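RV0130 (Mycobacterium tuberculosis, PDB 2C2I) acts as a homodimeric hotdog-fold hydratase of the MaoC-like family that reversibly adds water to (2E)-enoyl-CoA to give (3R)-3-hydroxyacyl-CoA. Local coordinates at the interface of chains A and B. Sequence-based numbering; all coordinates share one arbitrary frame. Chains: chain A/B, RV0130.

Contact 1 and contact 2 are two patches of one two-fold symmetric homodimer interface. The centres of their C-alpha atoms lie about 16 Å apart. Contact 1 is strand to strand: segments 86-91 and 93-95 of the two chains pair through their backbones, with an arginine-asparagine contact on one side and leucine and valine packing on the other. Contact 2 is helix to helix, built from helices 28-38 and 63-68, and is mostly apolar. Helix 63-68 joins them, since A:Leu67 reaches contact 1 while A:Phe64, A:Met65 and A:Ala68 serve contact 2. Substrate-binding residues are expected from both subunits, so this pairing probably helps shape the active sites.

Contact 1: the interface of chains A and B. Residues chain A 67, 91-96; chain B 89-93, 146.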
loop_
_atom_site.group_PDB
_atom_site.type_symbol
_atom_site.label_atom_id
_atom_site.label_comp_id
_atom_site.label_asym_id
_atom_site.label_seq_id
_atom_site.Cartn_x
_atom_site.Cartn_y
_atom_site.Cartn_z
ATOM N N LEU A 67 0.155 4.332 4.000
ATOM C CA LEU A 67 -0.458 3.018 4.270
ATOM C C LEU A 67 0.625 2.005 4.643
ATOM O O LEU A 67 0.458 1.252 5.588
ATOM C CB LEU A 67 -1.257 2.521 3.048
ATOM C CG LEU A 67 -1.828 1.093 3.167
ATOM C CD1 LEU A 67 -2.845 1.003 4.300
ATOM C CD2 LEU A 67 -2.458 0.670 1.838
ATOM N N LEU A 91 -6.167 -6.116 2.796
ATOM C CA LEU A 91 -6.825 -4.951 3.406
ATOM C C LEU A 91 -8.308 -5.096 3.111
ATOM O O LEU A 91 -8.676 -5.589 2.052
ATOM C CB LEU A 91 -6.331 -3.659 2.738
ATOM C CG LEU A 91 -4.800 -3.491 2.787
ATOM C CD1 LEU A 91 -4.330 -2.650 1.652
ATOM C CD2 LEU A 91 -4.402 -2.929 4.156
ATOM N N ASN A 92 -9.156 -4.657 4.032
ATOM C CA ASN A 92 -10.587 -4.641 3.770
ATOM C C ASN A 92 -11.088 -3.272 3.325
ATOM O O ASN A 92 -12.045 -3.180 2.558
ATOM C CB ASN A 92 -11.341 -5.122 4.998
ATOM C CG ASN A 92 -11.089 -6.607 5.273
ATOM O OD1 ASN A 92 -10.827 -7.379 4.336
ATOM N ND2 ASN A 92 -11.130 -6.998 6.542
ATOM N N LYS A 93 -10.435 -2.219 3.800
ATOM C CA LYS A 93 -10.798 -0.837 3.391
ATOM C C LYS A 93 -9.685 0.097 3.802
ATOM O O LYS A 93 -9.064 -0.095 4.856
ATOM C CB LYS A 93 -12.083 -0.379 4.072
ATOM C CG LYS A 93 -12.703 0.873 3.439
ATOM C CD LYS A 93 -14.001 1.242 4.139
ATOM C CE LYS A 93 -14.478 2.608 3.650
ATOM N NZ LYS A 93 -15.823 2.947 4.193
ATOM N N VAL A 94 -9.424 1.105 2.972
ATOM C CA VAL A 94 -8.422 2.126 3.312
ATOM C C VAL A 94 -8.939 3.449 2.750
ATOM O O VAL A 94 -9.401 3.492 1.609
ATOM C CB VAL A 94 -7.018 1.858 2.650
ATOM C CG1 VAL A 94 -6.085 3.009 2.971
ATOM C CG2 VAL A 94 -6.392 0.452 3.093
ATOM N N ARG A 95 -8.812 4.515 3.540
ATOM C CA ARG A 95 -9.146 5.852 3.062
ATOM C C ARG A 95 -8.028 6.785 3.505
ATOM O O ARG A 95 -7.285 6.482 4.453
ATOM C CB ARG A 95 -10.520 6.305 3.586
ATOM C CG ARG A 95 -11.731 5.507 3.065
ATOM C CD ARG A 95 -11.956 5.726 1.593
ATOM N NE ARG A 95 -13.148 5.093 1.061
ATOM C CZ ARG A 95 -13.194 3.883 0.485
ATOM N NH1 ARG A 95 -12.118 3.093 0.416
ATOM N NH2 ARG A 95 -14.342 3.459 -0.003
ATOM N N PHE A 96 -7.856 7.891 2.765
ATOM C CA PHE A 96 -6.793 8.856 3.046
ATOM C C PHE A 96 -7.426 10.238 3.167
ATOM O O PHE A 96 -7.330 11.059 2.224
ATOM C CB PHE A 96 -5.756 8.871 1.908
ATOM C CG PHE A 96 -5.067 7.544 1.684
ATOM C CD1 PHE A 96 -4.128 7.077 2.590
ATOM C CD2 PHE A 96 -5.371 6.770 0.571
ATOM C CE1 PHE A 96 -3.473 5.856 2.388
ATOM C CE2 PHE A 96 -4.719 5.537 0.351
ATOM C CZ PHE A 96 -3.782 5.080 1.255
ATOM N N TYR B 89 -7.174 7.869 -3.504
ATOM C CA TYR B 89 -8.273 8.141 -2.571
ATOM C C TYR B 89 -8.432 7.002 -1.564
ATOM O O TYR B 89 -8.961 7.194 -0.459
ATOM C CB TYR B 89 -9.585 8.421 -3.328
ATOM C CG TYR B 89 -10.766 8.707 -2.424
ATOM C CD1 TYR B 89 -10.970 9.989 -1.885
ATOM C CD2 TYR B 89 -11.679 7.698 -2.098
ATOM C CE1 TYR B 89 -12.069 10.251 -1.050
ATOM C CE2 TYR B 89 -12.752 7.949 -1.284
ATOM C CZ TYR B 89 -12.944 9.225 -0.760
ATOM O OH TYR B 89 -14.018 9.453 0.068
ATOM N N GLY B 90 -7.959 5.811 -1.932
ATOM C CA GLY B 90 -8.040 4.680 -0.995
ATOM C C GLY B 90 -8.188 3.340 -1.695
ATOM O O GLY B 90 -8.019 3.251 -2.903
ATOM N N LEU B 91 -8.487 2.292 -0.905
ATOM C CA LEU B 91 -8.638 0.925 -1.397
ATOM C C LEU B 91 -9.947 0.382 -0.826
ATOM O O LEU B 91 -10.348 0.777 0.269
ATOM C CB LEU B 91 -7.466 0.047 -0.902
ATOM C CG LEU B 91 -6.027 0.274 -1.419
ATOM C CD1 LEU B 91 -6.031 0.229 -2.954
ATOM C CD2 LEU B 91 -5.367 1.551 -0.872
ATOM N N ASN B 92 -10.633 -0.499 -1.554
ATOM C CA ASN B 92 -11.633 -1.328 -0.894
ATOM C C ASN B 92 -10.942 -2.668 -0.623
ATOM O O ASN B 92 -9.845 -2.636 -0.073
ATOM C CB ASN B 92 -12.964 -1.349 -1.662
ATOM C CG ASN B 92 -13.544 0.056 -1.802
ATOM O OD1 ASN B 92 -13.509 0.834 -0.836
ATOM N ND2 ASN B 92 -14.003 0.411 -3.007
ATOM N N LYS B 93 -11.510 -3.805 -1.017
ATOM C CA LYS B 93 -10.867 -5.080 -0.725
ATOM C C LYS B 93 -9.575 -5.317 -1.506
ATOM O O LYS B 93 -9.529 -5.097 -2.717
ATOM C CB LYS B 93 -11.816 -6.238 -0.982
ATOM C CG LYS B 93 -11.326 -7.555 -0.422
ATOM C CD LYS B 93 -12.406 -8.660 -0.617
ATOM C CE LYS B 93 -12.073 -9.890 0.230
ATOM N NZ LYS B 93 -13.207 -10.906 0.219
ATOM N N ILE B 146 -9.029 3.290 -5.636
ATOM C CA ILE B 146 -9.779 4.501 -5.956
ATOM C C ILE B 146 -8.792 5.623 -6.238
ATOM O O ILE B 146 -7.887 5.896 -5.437
ATOM C CB ILE B 146 -10.765 4.916 -4.805
ATOM C CG1 ILE B 146 -11.537 3.681 -4.286
ATOM C CG2 ILE B 146 -11.719 6.019 -5.307
ATOM C CD1 ILE B 146 -12.188 3.861 -2.890
HETATM O O HOH W 1 -9.844 9.012 1.049
HETATM O O HOH W 2 -14.842 7.194 1.794
#
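Antiparallel strand pairing joins the two MaoC-like hotdog subunits here. The backbone N of A:Val94 donates to B:Leu91 O at 2.9 Å, and B:Leu91 N donates back to A:Val94 O at 2.9 Å. Both donors sit above the acceptor's carbonyl plane. A:Arg95 crosses B:Asn92 obliquely and meets its amide oxygen end-on. A:Arg95 NH1 and NH2 both donate to B:Asn92 OD1, each at 2.9 Å. The oxygen lies in the guanidinium plane, but the amide is turned 54° from that plane. A:Arg95 NH2 lies in the amide plane on a lone pair of OD1, while NH1 comes from above it.

The arginine chain bends at chi2 (-68°) to bring its tip there. A:Arg95 NH1 also donates to A:Val94 O in its own chain at 3.0 Å, a nearly straight bond. That carbonyl thus takes two donors, and the guanidinium is held against rotation. Its faces are packed by A:Lys93 CE over the centre and by B:Ile146 CD1, offset toward the rim, on the other side. A:Arg95 CD and NE lie near B:Tyr89 CE2. B:Tyr89 probably belongs to the substrate site shared with the partner. Water 2 links A:Arg95 NE to the B:Tyr89 phenol oxygen OH. Water 1 sits over the tyrosine ring and joins A:Phe96 N to B:Tyr89 O. Beyond, B:Leu91 CD2 packs on A:Val94 CB (3.9 Å) and meets A:Leu67 CD2 at 4.1 Å. A:Phe96 brings CD2 and CE2 against B:Gly90.

Contact 2: the interface of chains A and B. Residues chain A 30, 34, 37-38, 64-65, 68; chain B 30, 34, 37-38, 64-65, 68.
Helices 28-38 and 63-68 of the two hotdog subunits pack around the dimer two-fold axis, and each direct contact has its twin with the chains exchanged. The direct contacts are apolar or van der Waals.

A:Phe34 and B:Phe34 lie side by side and point the same way, with A:Phe34 CZ 3.8 Å from B:Phe34 CE1. In A:Phe34, CG is anti to the backbone N (chi1 -165°), and B:Phe34 matches it. Each ring is sandwiched within its own chain. CB of selenomethionine A:Met65 lies over the centre of one face of A:Phe34. A:Thr38 CG2 lies over the other face, toward the rim. A:Thr38 CG2 also crosses to B:Ala68 CB at 3.7 Å and approaches B:Phe34 CD1 at 4.0 Å.

The small alanines allow close helix approach. A:Ala68 CB touches B:Phe34 CZ and B:Phe64 CB, each at 3.8 Å. A:Ala68 CA also sits over one face of the B:Phe64 ring, toward the rim. A:Ala37 CB packs against the opposing helix, 3.6 Å from B:Glu30 O and near B:Phe34 N. The aliphatic part of A:Glu30 passes the carbonyl of B:Ala37, with CB 3.9 Å from O.

Hydrogen bonding within each chain orients the threonine. A:Thr38 OG1 takes the crowded position between the backbone N and the carbonyl carbon (chi1 64°). From there A:Thr38 OG1 donates to A:Phe34 O at 2.8 Å, from above the carbonyl plane. This leaves CG2 turned toward the ring and the partner.

Waters make the polar links between subunits. Water 3 joins A:Thr38 OG1 to B:Ala68 O, and water 4 joins A:Ala68 O to B:Thr38 O, so the two threonines use different atoms, hydroxyl and backbone carbonyl. Water 5 bridges the two Phe64 carbonyl oxygens, A:Phe64 O and B:Phe64 O, near the axis.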
loop_
_atom_site.group_PDB
_atom_site.type_symbol
_atom_site.label_atom_id
_atom_site.label_comp_id
_atom_site.label_asym_id
_atom_site.label_seq_id
_atom_site.Cartn_x
_atom_site.Cartn_y
_atom_site.Cartn_z
ATOM N N GLU A 30 12.660 10.142 2.185
ATOM C CA GLU A 30 11.855 8.917 2.219
ATOM C C GLU A 30 10.870 8.887 1.072
ATOM O O GLU A 30 10.625 7.818 0.492
ATOM C CB GLU A 30 11.121 8.784 3.550
ATOM C CG GLU A 30 12.066 8.572 4.725
ATOM C CD GLU A 30 11.343 8.630 6.060
ATOM O OE1 GLU A 30 10.301 9.335 6.168
ATOM O OE2 GLU A 30 11.810 7.943 6.991
ATOM N N PHE A 34 10.721 6.155 -1.950
ATOM C CA PHE A 34 9.452 5.476 -2.245
ATOM C C PHE A 34 9.108 5.540 -3.733
ATOM O O PHE A 34 8.676 4.538 -4.342
ATOM C CB PHE A 34 8.304 6.057 -1.423
ATOM C CG PHE A 34 7.070 5.175 -1.418
ATOM C CD1 PHE A 34 6.994 4.080 -0.567
ATOM C CD2 PHE A 34 6.004 5.443 -2.281
ATOM C CE1 PHE A 34 5.843 3.248 -0.569
ATOM C CE2 PHE A 34 4.853 4.617 -2.301
ATOM C CZ PHE A 34 4.774 3.526 -1.441
ATOM N N ALA A 37 11.466 3.229 -5.518
ATOM C CA ALA A 37 11.076 1.843 -5.281
ATOM C C ALA A 37 9.869 1.429 -6.142
ATOM O O ALA A 37 9.820 0.309 -6.650
ATOM C CB ALA A 37 10.778 1.622 -3.807
ATOM N N THR A 38 8.904 2.330 -6.291
ATOM C CA THR A 38 7.587 1.956 -6.844
ATOM C C THR A 38 7.287 2.495 -8.253
ATOM O O THR A 38 6.300 2.090 -8.873
ATOM C CB THR A 38 6.446 2.442 -5.910
ATOM O OG1 THR A 38 6.454 3.870 -5.852
ATOM C CG2 THR A 38 6.597 1.868 -4.479
ATOM N N PHE A 64 0.143 5.462 -0.795
ATOM C CA PHE A 64 0.577 4.075 -0.673
ATOM C C PHE A 64 1.727 3.982 0.307
ATOM O O PHE A 64 1.946 2.930 0.888
ATOM C CB PHE A 64 0.965 3.458 -2.024
ATOM C CG PHE A 64 -0.204 2.961 -2.841
ATOM C CD1 PHE A 64 -1.117 2.023 -2.315
ATOM C CD2 PHE A 64 -0.381 3.411 -4.145
ATOM C CE1 PHE A 64 -2.172 1.554 -3.097
ATOM C CE2 PHE A 64 -1.437 2.918 -4.948
ATOM C CZ PHE A 64 -2.338 2.016 -4.428
HETATM N N MSE A 65 2.467 5.084 0.485
HETATM C CA MSE A 65 3.553 5.049 1.449
HETATM C C MSE A 65 3.012 5.150 2.867
HETATM O O MSE A 65 3.404 4.372 3.713
HETATM C CB MSE A 65 4.576 6.155 1.232
HETATM C CG MSE A 65 5.694 6.054 2.281
HETATM SE SE MSE A 65 7.174 7.248 1.921
HETATM C CE MSE A 65 6.385 8.388 1.639
ATOM N N ALA A 68 1.728 2.004 3.889
ATOM C CA ALA A 68 2.859 1.087 4.094
ATOM C C ALA A 68 3.688 1.377 5.351
ATOM O O ALA A 68 4.583 0.595 5.699
ATOM C CB ALA A 68 3.760 1.068 2.838
ATOM N N GLU B 30 14.956 -2.614 -5.520
ATOM C CA GLU B 30 13.662 -1.974 -5.286
ATOM C C GLU B 30 13.090 -2.368 -3.927
ATOM O O GLU B 30 12.520 -1.519 -3.233
ATOM C CB GLU B 30 12.669 -2.342 -6.391
ATOM C CG GLU B 30 12.944 -1.673 -7.724
ATOM C CD GLU B 30 12.161 -2.340 -8.854
ATOM O OE1 GLU B 30 11.782 -3.541 -8.728
ATOM O OE2 GLU B 30 11.895 -1.640 -9.840
ATOM N N PHE B 34 12.345 0.082 -0.851
ATOM C CA PHE B 34 11.007 0.125 -0.254
ATOM C C PHE B 34 11.110 -0.000 1.271
ATOM O O PHE B 34 10.402 0.713 2.000
ATOM C CB PHE B 34 10.097 -0.958 -0.840
ATOM C CG PHE B 34 8.647 -0.803 -0.458
ATOM C CD1 PHE B 34 7.801 -0.002 -1.209
ATOM C CD2 PHE B 34 8.118 -1.505 0.639
ATOM C CE1 PHE B 34 6.415 0.140 -0.848
ATOM C CE2 PHE B 34 6.755 -1.380 0.973
ATOM C CZ PHE B 34 5.920 -0.564 0.232
ATOM N N ALA B 37 12.413 3.230 2.674
ATOM C CA ALA B 37 11.395 4.272 2.600
ATOM C C ALA B 37 10.357 4.134 3.722
ATOM O O ALA B 37 9.956 5.122 4.303
ATOM C CB ALA B 37 10.701 4.243 1.238
ATOM N N THR B 38 9.943 2.905 4.006
ATOM C CA THR B 38 8.786 2.648 4.883
ATOM C C THR B 38 9.120 2.127 6.284
ATOM O O THR B 38 8.242 2.078 7.154
ATOM C CB THR B 38 7.833 1.637 4.220
ATOM O OG1 THR B 38 8.523 0.384 4.094
ATOM C CG2 THR B 38 7.392 2.123 2.838
ATOM N N PHE B 64 2.717 -4.569 0.512
ATOM C CA PHE B 64 2.435 -3.148 0.317
ATOM C C PHE B 64 3.221 -2.566 -0.876
ATOM O O PHE B 64 2.809 -1.559 -1.462
ATOM C CB PHE B 64 2.738 -2.331 1.575
ATOM C CG PHE B 64 1.680 -2.438 2.656
ATOM C CD1 PHE B 64 0.334 -2.187 2.365
ATOM C CD2 PHE B 64 2.057 -2.752 3.958
ATOM C CE1 PHE B 64 -0.648 -2.254 3.376
ATOM C CE2 PHE B 64 1.088 -2.838 4.993
ATOM C CZ PHE B 64 -0.252 -2.589 4.691
HETATM N N MSE B 65 4.341 -3.182 -1.232
HETATM C CA MSE B 65 5.020 -2.712 -2.437
HETATM C C MSE B 65 4.295 -3.204 -3.669
HETATM O O MSE B 65 4.039 -2.425 -4.558
HETATM C CB MSE B 65 6.492 -3.108 -2.521
HETATM C CG MSE B 65 7.137 -2.479 -3.782
HETATM SE SE MSE B 65 9.072 -2.759 -3.944
HETATM C CE MSE B 65 9.100 -3.991 -3.557
ATOM N N ALA B 68 1.532 -0.973 -4.184
ATOM C CA ALA B 68 2.044 0.353 -4.564
ATOM C C ALA B 68 2.578 0.422 -6.000
ATOM O O ALA B 68 2.883 1.508 -6.499
ATOM C CB ALA B 68 3.139 0.764 -3.601
HETATM O O HOH W 3 3.573 3.873 -5.271
HETATM O O HOH W 4 6.304 -0.039 7.693
HETATM O O HOH W 5 0.906 0.358 -0.035
#